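Long-range contact in putative capsular polysaccharide biosynthesis protein (Streptococcus pneumoniae serotype 4, PDB 6EWJ), which probably transfers an amino group to a sugar with the help of pyridoxal phosphate, serving teichoic acid biosynthesis in the pneumococcus: residues D81-P86 with T129-P134. Sequence-based numbering, arbitrary orientation.
Sequences DEVIVP and TKVIIP
Thr129 faces Glu82 and Ile84 with its two branches, a division of labour that suits threonine at the start of a buried strand. Its OG1, beside the backbone N and anti to the carbonyl carbon, accepts from the backbone N of Thr126 and donates to a water that in turn donates a hydrogen bond to Glu82 OE1; that carboxylate oxygen also bonds the hydroxyl of Thr126. The methyl CG2 rests instead against Ile84 CD1, 3.8 Å away. At Lys130 the backbone N gives Glu82 O an almost straight bond of 2.9 Å. The lysine side chain, bent at chi2 (-51°), brings CE to 3.1 Å from Asp81 OD1, while NZ stays at 4.3 Å, too far for a salt bridge; the ammonium makes a cation-pi contact with Phe158, and Asp81 OD2 accepts from the N of Gly78. Lys130 also occupies a beta bulge, with a helix-like backbone (phi -108°, psi -32°), so that Val131 rather than Lys130 pairs with Val83; Glu82 O goes to Lys130 N, and the buried Val131 N is left without a partner. On both sides of the bulge the strands run parallel, neighbours in the central sheet of the large domain of a fold-type I aminotransferase, with strands 172-177 and 103-107 flanking the pair. Val131 O receives Ile84 N, and its CG1 meets Val83 CG1 at 3.9 Å: compact branched residues fill this face, which helix 92-99 covers over Val83. Ile132 turns to the other face with Ile84, toward Val151 of helix 144-153. Ile133 N then donates to Ile84 O (2.8 Å), and its side chain sends CD1 to Val83 CG1 (3.7 Å) and sets CB beside Val85 CG1. Its own carbonyl oxygen, buried without a hydrogen-bond partner, lies against Pro86 CD, where the proline ring offers a methylene and no N-H.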
loop_
_atom_site.group_PDB
_atom_site.type_symbol
_atom_site.label_atom_id
_atom_site.label_comp_id
_atom_site.label_asym_id
_atom_site.label_seq_id
_atom_site.Cartn_x
_atom_site.Cartn_y
_atom_site.Cartn_z
ATOM N N ASP A 81 -4.966 23.014 7.871
ATOM C CA ASP A 81 -3.656 22.928 8.534
ATOM C C ASP A 81 -2.503 23.131 7.546
ATOM O O ASP A 81 -2.624 22.809 6.368
ATOM C CB ASP A 81 -3.447 21.569 9.198
ATOM C CG ASP A 81 -4.492 21.250 10.256
ATOM O OD1 ASP A 81 -4.866 22.145 11.016
ATOM O OD2 ASP A 81 -4.911 20.089 10.317
ATOM N N GLU A 82 -1.391 23.673 8.046
ATOM C CA GLU A 82 -0.151 23.847 7.284
ATOM C C GLU A 82 0.934 22.879 7.768
ATOM O O GLU A 82 1.014 22.525 8.972
ATOM C CB GLU A 82 0.341 25.283 7.385
ATOM C CG GLU A 82 -0.578 26.254 6.646
ATOM C CD GLU A 82 -0.228 27.706 6.834
ATOM O OE1 GLU A 82 0.693 28.033 7.639
ATOM O OE2 GLU A 82 -0.876 28.535 6.154
ATOM N N VAL A 83 1.688 22.353 6.811
ATOM C CA VAL A 83 2.817 21.472 7.108
ATOM C C VAL A 83 4.023 22.001 6.408
ATOM O O VAL A 83 4.010 22.178 5.198
ATOM C CB VAL A 83 2.610 20.010 6.648
ATOM C CG1 VAL A 83 3.821 19.152 7.016
ATOM C CG2 VAL A 83 1.351 19.460 7.242
ATOM N N ILE A 84 5.076 22.234 7.169
ATOM C CA ILE A 84 6.278 22.799 6.615
ATOM C C ILE A 84 7.223 21.700 6.125
ATOM O O ILE A 84 7.502 20.734 6.843
ATOM C CB ILE A 84 6.983 23.716 7.640
ATOM C CG1 ILE A 84 6.203 25.021 7.757
ATOM C CG2 ILE A 84 8.408 23.972 7.230
ATOM C CD1 ILE A 84 6.618 25.956 8.861
ATOM N N VAL A 85 7.751 21.893 4.930
ATOM C CA VAL A 85 8.724 21.005 4.337
ATOM C C VAL A 85 9.837 21.832 3.679
ATOM O O VAL A 85 9.589 22.947 3.244
ATOM C CB VAL A 85 8.143 20.106 3.247
ATOM C CG1 VAL A 85 7.124 19.183 3.849
ATOM C CG2 VAL A 85 7.489 20.896 2.097
ATOM N N PRO A 86 11.045 21.258 3.553
ATOM C CA PRO A 86 12.043 21.959 2.756
ATOM C C PRO A 86 11.700 22.025 1.290
ATOM O O PRO A 86 11.019 21.129 0.771
ATOM C CB PRO A 86 13.313 21.136 2.972
ATOM C CG PRO A 86 13.061 20.240 4.161
ATOM C CD PRO A 86 11.573 20.020 4.142
ATOM N N THR A 129 0.116 26.072 11.459
ATOM C CA THR A 129 1.201 25.114 11.343
ATOM C C THR A 129 1.006 24.024 12.385
ATOM O O THR A 129 0.886 24.321 13.585
ATOM C CB THR A 129 2.600 25.741 11.531
ATOM O OG1 THR A 129 2.709 26.946 10.777
ATOM C CG2 THR A 129 3.687 24.761 11.046
ATOM N N LYS A 130 0.928 22.775 11.909
ATOM C CA LYS A 130 0.846 21.589 12.767
ATOM C C LYS A 130 2.094 20.725 12.809
ATOM O O LYS A 130 2.368 20.069 13.839
ATOM C CB LYS A 130 -0.318 20.681 12.349
ATOM C CG LYS A 130 -1.700 21.301 12.399
ATOM C CD LYS A 130 -2.024 21.965 13.726
ATOM C CE LYS A 130 -3.485 22.377 13.772
ATOM N NZ LYS A 130 -3.804 22.951 15.079
ATOM N N VAL A 131 2.839 20.674 11.711
ATOM C CA VAL A 131 3.923 19.710 11.554
ATOM C C VAL A 131 5.061 20.338 10.774
ATOM O O VAL A 131 4.833 21.144 9.854
ATOM C CB VAL A 131 3.463 18.436 10.816
ATOM C CG1 VAL A 131 4.633 17.549 10.425
ATOM C CG2 VAL A 131 2.502 17.632 11.670
ATOM N N ILE A 132 6.277 19.982 11.152
ATOM C CA ILE A 132 7.461 20.282 10.386
ATOM C C ILE A 132 8.049 18.933 9.984
ATOM O O ILE A 132 8.210 18.035 10.838
ATOM C CB ILE A 132 8.497 21.088 11.192
ATOM C CG1 ILE A 132 7.915 22.433 11.585
ATOM C CG2 ILE A 132 9.765 21.309 10.354
ATOM C CD1 ILE A 132 8.661 23.171 12.670
ATOM N N ILE A 133 8.387 18.803 8.696
ATOM C CA ILE A 133 9.062 17.612 8.157
ATOM C C ILE A 133 10.502 17.924 7.650
ATOM O O ILE A 133 10.695 18.171 6.455
ATOM C CB ILE A 133 8.226 16.920 7.011
ATOM C CG1 ILE A 133 6.758 16.729 7.432
ATOM C CG2 ILE A 133 8.853 15.557 6.630
ATOM C CD1 ILE A 133 5.857 16.071 6.370
ATOM N N PRO A 134 11.517 17.891 8.538
ATOM C CA PRO A 134 12.886 17.884 8.054
ATOM C C PRO A 134 13.210 16.596 7.283
ATOM O O PRO A 134 12.664 15.525 7.630
ATOM C CB PRO A 134 13.722 17.917 9.360
ATOM C CG PRO A 134 12.757 18.166 10.483
ATOM C CD PRO A 134 11.460 17.581 9.981
HETATM O O HOH W 1 3.237 27.137 8.158
#